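PDB 3LMM: uncharacterized protein from Corynebacterium diphtheriae, which is of unknown function but is probably a multidomain transcriptional regulator that binds DNA. Local coordinates for residues I432-I445 with P477-G489. Numbering follows the deposited sequence.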
loop_
_atom_site.group_PDB
_atom_site.type_symbol
_atom_site.label_atom_id
_atom_site.label_comp_id
_atom_site.label_asym_id
_atom_site.label_seq_id
_atom_site.Cartn_x
_atom_site.Cartn_y
_atom_site.Cartn_z
ATOM N N ILE A 432 4.906 -11.151 -11.736
ATOM C CA ILE A 432 5.790 -12.076 -12.405
ATOM C C ILE A 432 7.000 -12.353 -11.502
ATOM O O ILE A 432 7.645 -13.386 -11.631
ATOM C CB ILE A 432 6.198 -11.559 -13.817
ATOM C CG1 ILE A 432 7.090 -10.339 -13.692
ATOM C CG2 ILE A 432 4.956 -11.252 -14.643
ATOM C CD1 ILE A 432 8.538 -10.685 -13.335
ATOM N N ALA A 433 7.291 -11.451 -10.564
ATOM C CA ALA A 433 8.420 -11.657 -9.651
ATOM C C ALA A 433 8.100 -12.800 -8.683
ATOM O O ALA A 433 8.892 -13.724 -8.499
ATOM C CB ALA A 433 8.716 -10.381 -8.869
ATOM N N ILE A 434 6.929 -12.734 -8.066
ATOM C CA ILE A 434 6.527 -13.777 -7.140
ATOM C C ILE A 434 6.397 -15.087 -7.898
ATOM O O ILE A 434 6.942 -16.110 -7.485
ATOM C CB ILE A 434 5.175 -13.450 -6.483
ATOM C CG1 ILE A 434 5.315 -12.202 -5.601
ATOM C CG2 ILE A 434 4.682 -14.651 -5.684
ATOM C CD1 ILE A 434 6.232 -12.380 -4.399
ATOM N N VAL A 435 5.672 -15.060 -9.010
ATOM C CA VAL A 435 5.508 -16.281 -9.782
ATOM C C VAL A 435 6.869 -16.864 -10.147
ATOM O O VAL A 435 7.132 -18.024 -9.844
ATOM C CB VAL A 435 4.697 -16.057 -11.059
ATOM C CG1 VAL A 435 4.756 -17.301 -11.927
ATOM C CG2 VAL A 435 3.260 -15.756 -10.695
ATOM N N LEU A 436 7.744 -16.089 -10.781
ATOM C CA LEU A 436 9.045 -16.650 -11.116
ATOM C C LEU A 436 9.764 -17.163 -9.864
ATOM O O LEU A 436 10.430 -18.205 -9.910
ATOM C CB LEU A 436 9.921 -15.629 -11.836
ATOM C CG LEU A 436 9.557 -15.493 -13.310
ATOM C CD1 LEU A 436 10.326 -14.346 -13.951
ATOM C CD2 LEU A 436 9.845 -16.798 -14.008
ATOM N N TYR A 437 9.623 -16.467 -8.740
ATOM C CA TYR A 437 10.309 -16.934 -7.546
ATOM C C TYR A 437 9.789 -18.288 -7.079
ATOM O O TYR A 437 10.581 -19.187 -6.815
ATOM C CB TYR A 437 10.220 -15.905 -6.411
ATOM C CG TYR A 437 10.930 -16.351 -5.138
ATOM C CD1 TYR A 437 10.205 -16.831 -4.045
ATOM C CD2 TYR A 437 12.329 -16.340 -5.050
ATOM C CE1 TYR A 437 10.847 -17.296 -2.893
ATOM C CE2 TYR A 437 12.990 -16.802 -3.903
ATOM C CZ TYR A 437 12.240 -17.280 -2.827
ATOM O OH TYR A 437 12.881 -17.741 -1.695
ATOM N N LEU A 438 8.475 -18.450 -6.973
ATOM C CA LEU A 438 7.944 -19.735 -6.537
ATOM C C LEU A 438 8.480 -20.858 -7.405
ATOM O O LEU A 438 8.682 -21.975 -6.930
ATOM C CB LEU A 438 6.426 -19.738 -6.602
ATOM C CG LEU A 438 5.814 -18.750 -5.634
ATOM C CD1 LEU A 438 4.310 -18.856 -5.684
ATOM C CD2 LEU A 438 6.334 -19.044 -4.239
ATOM N N LEU A 439 8.712 -20.569 -8.681
ATOM C CA LEU A 439 9.227 -21.598 -9.566
ATOM C C LEU A 439 10.734 -21.819 -9.438
ATOM O O LEU A 439 11.250 -22.828 -9.937
ATOM C CB LEU A 439 8.864 -21.298 -11.015
ATOM C CG LEU A 439 7.403 -21.477 -11.418
ATOM C CD1 LEU A 439 7.334 -21.299 -12.919
ATOM C CD2 LEU A 439 6.867 -22.843 -11.029
ATOM N N PHE A 440 11.438 -20.886 -8.789
ATOM C CA PHE A 440 12.882 -21.025 -8.569
ATOM C C PHE A 440 13.049 -22.134 -7.544
ATOM O O PHE A 440 14.080 -22.802 -7.501
ATOM C CB PHE A 440 13.512 -19.749 -7.981
ATOM C CG PHE A 440 13.632 -18.591 -8.953
ATOM C CD1 PHE A 440 13.619 -18.799 -10.335
ATOM C CD2 PHE A 440 13.799 -17.284 -8.470
ATOM C CE1 PHE A 440 13.769 -17.725 -11.219
ATOM C CE2 PHE A 440 13.951 -16.204 -9.337
ATOM C CZ PHE A 440 13.935 -16.420 -10.715
ATOM N N GLN A 441 12.019 -22.304 -6.714
ATOM C CA GLN A 441 12.003 -23.316 -5.658
ATOM C C GLN A 441 11.291 -24.565 -6.161
ATOM O O GLN A 441 11.920 -25.534 -6.579
ATOM C CB GLN A 441 11.238 -22.810 -4.433
ATOM C CG GLN A 441 11.469 -21.363 -4.057
ATOM C CD GLN A 441 12.879 -21.102 -3.590
ATOM O OE1 GLN A 441 13.816 -21.060 -4.392
ATOM N NE2 GLN A 441 13.045 -20.945 -2.280
ATOM N N ARG A 442 9.964 -24.522 -6.105
ATOM C CA ARG A 442 9.127 -25.629 -6.528
ATOM C C ARG A 442 9.260 -25.909 -8.020
ATOM O O ARG A 442 9.631 -25.035 -8.800
ATOM C CB ARG A 442 7.667 -25.313 -6.195
ATOM C CG ARG A 442 7.427 -24.895 -4.757
ATOM C CD ARG A 442 6.014 -24.383 -4.609
ATOM N NE ARG A 442 5.041 -25.402 -4.990
ATOM C CZ ARG A 442 4.518 -26.279 -4.142
ATOM N NH1 ARG A 442 3.642 -27.181 -4.571
ATOM N NH2 ARG A 442 4.860 -26.239 -2.859
ATOM N N PRO A 443 8.960 -27.147 -8.437
ATOM C CA PRO A 443 9.036 -27.551 -9.842
ATOM C C PRO A 443 7.759 -27.139 -10.590
ATOM O O PRO A 443 7.805 -26.703 -11.742
ATOM C CB PRO A 443 9.187 -29.065 -9.747
ATOM C CG PRO A 443 8.299 -29.388 -8.599
ATOM C CD PRO A 443 8.660 -28.311 -7.585
ATOM N N PHE A 444 6.619 -27.289 -9.929
ATOM C CA PHE A 444 5.355 -26.906 -10.527
ATOM C C PHE A 444 4.656 -25.933 -9.586
ATOM O O PHE A 444 4.909 -25.921 -8.376
ATOM C CB PHE A 444 4.460 -28.125 -10.765
ATOM C CG PHE A 444 3.971 -28.779 -9.507
ATOM C CD1 PHE A 444 4.812 -29.607 -8.766
ATOM C CD2 PHE A 444 2.687 -28.523 -9.032
ATOM C CE1 PHE A 444 4.388 -30.170 -7.561
ATOM C CE2 PHE A 444 2.249 -29.080 -7.827
ATOM C CZ PHE A 444 3.103 -29.906 -7.087
ATOM N N ILE A 445 3.775 -25.109 -10.137
ATOM C CA ILE A 445 3.070 -24.146 -9.319
ATOM C C ILE A 445 1.554 -24.247 -9.554
ATOM O O ILE A 445 1.097 -24.423 -10.685
ATOM C CB ILE A 445 3.638 -22.714 -9.605
ATOM C CG1 ILE A 445 3.546 -21.882 -8.340
ATOM C CG2 ILE A 445 2.908 -22.026 -10.730
ATOM C CD1 ILE A 445 4.415 -22.437 -7.226
ATOM N N PRO A 477 6.491 -17.988 -23.517
ATOM C CA PRO A 477 5.880 -17.519 -22.279
ATOM C C PRO A 477 6.648 -18.025 -21.062
ATOM O O PRO A 477 7.335 -19.048 -21.133
ATOM C CB PRO A 477 4.460 -18.082 -22.364
ATOM C CG PRO A 477 4.659 -19.354 -23.081
ATOM C CD PRO A 477 5.625 -18.974 -24.183
ATOM N N LEU A 478 6.541 -17.285 -19.960
ATOM C CA LEU A 478 7.217 -17.629 -18.720
ATOM C C LEU A 478 6.765 -18.996 -18.243
ATOM O O LEU A 478 7.540 -19.947 -18.209
ATOM C CB LEU A 478 6.899 -16.598 -17.644
ATOM C CG LEU A 478 7.591 -15.261 -17.747
ATOM C CD1 LEU A 478 7.193 -14.410 -16.559
ATOM C CD2 LEU A 478 9.080 -15.467 -17.766
ATOM N N ILE A 479 5.499 -19.087 -17.871
ATOM C CA ILE A 479 4.970 -20.340 -17.403
ATOM C C ILE A 479 4.230 -21.021 -18.529
ATOM O O ILE A 479 3.830 -20.386 -19.510
ATOM C CB ILE A 479 4.034 -20.142 -16.217
ATOM C CG1 ILE A 479 2.999 -19.088 -16.535
ATOM C CG2 ILE A 479 4.823 -19.712 -15.012
ATOM C CD1 ILE A 479 2.157 -18.729 -15.357
ATOM N N ILE A 480 4.064 -22.328 -18.385
ATOM C CA ILE A 480 3.380 -23.136 -19.380
ATOM C C ILE A 480 2.516 -24.119 -18.608
ATOM O O ILE A 480 2.912 -24.600 -17.550
ATOM C CB ILE A 480 4.403 -23.894 -20.267
ATOM C CG1 ILE A 480 3.938 -23.895 -21.727
ATOM C CG2 ILE A 480 4.589 -25.310 -19.762
ATOM C CD1 ILE A 480 2.588 -24.570 -21.972
ATOM N N ALA A 481 1.335 -24.406 -19.139
ATOM C CA ALA A 481 0.415 -25.327 -18.488
ATOM C C ALA A 481 0.657 -26.789 -18.883
ATOM O O ALA A 481 0.990 -27.093 -20.033
ATOM C CB ALA A 481 -1.023 -24.930 -18.796
ATOM N N HIS A 482 0.498 -27.682 -17.908
ATOM C CA HIS A 482 0.652 -29.120 -18.105
ATOM C C HIS A 482 -0.250 -29.812 -17.091
ATOM O O HIS A 482 -0.301 -29.418 -15.925
ATOM C CB HIS A 482 2.108 -29.555 -17.900
ATOM C CG HIS A 482 2.356 -31.003 -18.205
ATOM N ND1 HIS A 482 2.135 -31.554 -19.451
ATOM C CD2 HIS A 482 2.801 -32.016 -17.423
ATOM C CE1 HIS A 482 2.434 -32.841 -19.422
ATOM N NE2 HIS A 482 2.841 -33.147 -18.204
ATOM N N ASP A 483 -0.963 -30.840 -17.537
ATOM C CA ASP A 483 -1.875 -31.557 -16.660
ATOM C C ASP A 483 -2.800 -30.528 -16.035
ATOM O O ASP A 483 -3.602 -29.901 -16.727
ATOM C CB ASP A 483 -1.104 -32.297 -15.562
ATOM C CG ASP A 483 -0.253 -33.428 -16.108
ATOM O OD1 ASP A 483 0.466 -34.067 -15.305
ATOM O OD2 ASP A 483 -0.308 -33.680 -17.337
ATOM N N GLY A 484 -2.678 -30.346 -14.727
ATOM C CA GLY A 484 -3.519 -29.382 -14.051
ATOM C C GLY A 484 -2.705 -28.399 -13.242
ATOM O O GLY A 484 -3.201 -27.832 -12.270
ATOM N N VAL A 485 -1.456 -28.189 -13.637
ATOM C CA VAL A 485 -0.593 -27.269 -12.912
ATOM C C VAL A 485 0.145 -26.368 -13.887
ATOM O O VAL A 485 -0.063 -26.450 -15.096
ATOM C CB VAL A 485 0.433 -28.039 -12.066
ATOM C CG1 VAL A 485 -0.283 -29.037 -11.176
ATOM C CG2 VAL A 485 1.410 -28.755 -12.963
ATOM N N TRP A 486 0.998 -25.499 -13.357
ATOM C CA TRP A 486 1.784 -24.588 -14.179
ATOM C C TRP A 486 3.252 -24.779 -13.886
ATOM O O TRP A 486 3.625 -25.146 -12.777
ATOM C CB TRP A 486 1.425 -23.142 -13.868
ATOM C CG TRP A 486 0.371 -22.614 -14.704
ATOM C CD1 TRP A 486 0.457 -22.287 -16.030
ATOM C CD2 TRP A 486 -0.974 -22.364 -14.311
ATOM N NE1 TRP A 486 -0.763 -21.844 -16.489
ATOM C CE2 TRP A 486 -1.660 -21.881 -15.451
ATOM C CE3 TRP A 486 -1.669 -22.499 -13.103
ATOM C CZ2 TRP A 486 -3.020 -21.535 -15.416
ATOM C CZ3 TRP A 486 -3.025 -22.156 -13.063
ATOM C CH2 TRP A 486 -3.686 -21.677 -14.216
ATOM N N LEU A 487 4.093 -24.526 -14.876
ATOM C CA LEU A 487 5.522 -24.670 -14.653
ATOM C C LEU A 487 6.402 -23.854 -15.599
ATOM O O LEU A 487 6.037 -23.571 -16.736
ATOM C CB LEU A 487 5.904 -26.159 -14.668
ATOM C CG LEU A 487 5.253 -27.077 -15.702
ATOM C CD1 LEU A 487 5.957 -26.881 -17.026
ATOM C CD2 LEU A 487 5.353 -28.521 -15.255
ATOM N N LEU A 488 7.565 -23.465 -15.091
ATOM C CA LEU A 488 8.515 -22.661 -15.837
ATOM C C LEU A 488 8.784 -23.220 -17.230
ATOM O O LEU A 488 8.970 -24.423 -17.389
ATOM C CB LEU A 488 9.815 -22.567 -15.046
ATOM C CG LEU A 488 10.765 -21.448 -15.444
ATOM C CD1 LEU A 488 10.095 -20.094 -15.266
ATOM C CD2 LEU A 488 12.017 -21.542 -14.596
ATOM N N GLY A 489 8.797 -22.345 -18.233
ATOM C CA GLY A 489 9.045 -22.778 -19.604
ATOM C C GLY A 489 10.512 -23.082 -19.861
ATOM O O GLY A 489 11.376 -22.416 -19.304
#
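Leu439 of helix 432-441 points at the beta-hairpin of strands 479-482 and 485-488, where it meets Leu488 and Ile479; Leu436 bends its tip towards Leu478 and Leu488. The helix crosses strand 485-488 almost at right angles, at -85°, with the two axes 8.5 Å apart. In Leu436, CG lies beside the backbone N and anti to the carbonyl carbon (chi1 -79°), which carries the end of the side chain nearer the hairpin than its CB direction suggests. From CB outward, CG comes within 4.2 Å of Leu478 CD1. The CD1 branch then lies against both methyls of Leu478, and the CD2 branch reaches Leu488 CD1 at 3.5 Å. The side chains of Leu478 and Leu488 each cross that of Leu436 at about a right angle. One turn on, Leu439 sends CD1 between Leu488 CB and Ile479 CG2, 3.6 Å from the latter. Val435 CG1 also touches Ile479 CG2.

Past the helix, the chain pairs with the hairpin edge. Ile445 N donates to Trp486 O at 2.6 Å, and Trp486 N returns a bond to Ile445 O at 2.9 Å. This is a single antiparallel bridge. Beside it, Phe444 CD2 packs obliquely on Val485 CG1.

The hairpin that follows helix 458-469 is consistent with the wing of a winged helix-turn-helix domain, and helix 432-441 packs across it. Helix 458-469 meets Val435, Ile479 and Trp486; helix 447-454 touches Ile445, and helix 490-496 meets Leu478, Leu487 and Leu488.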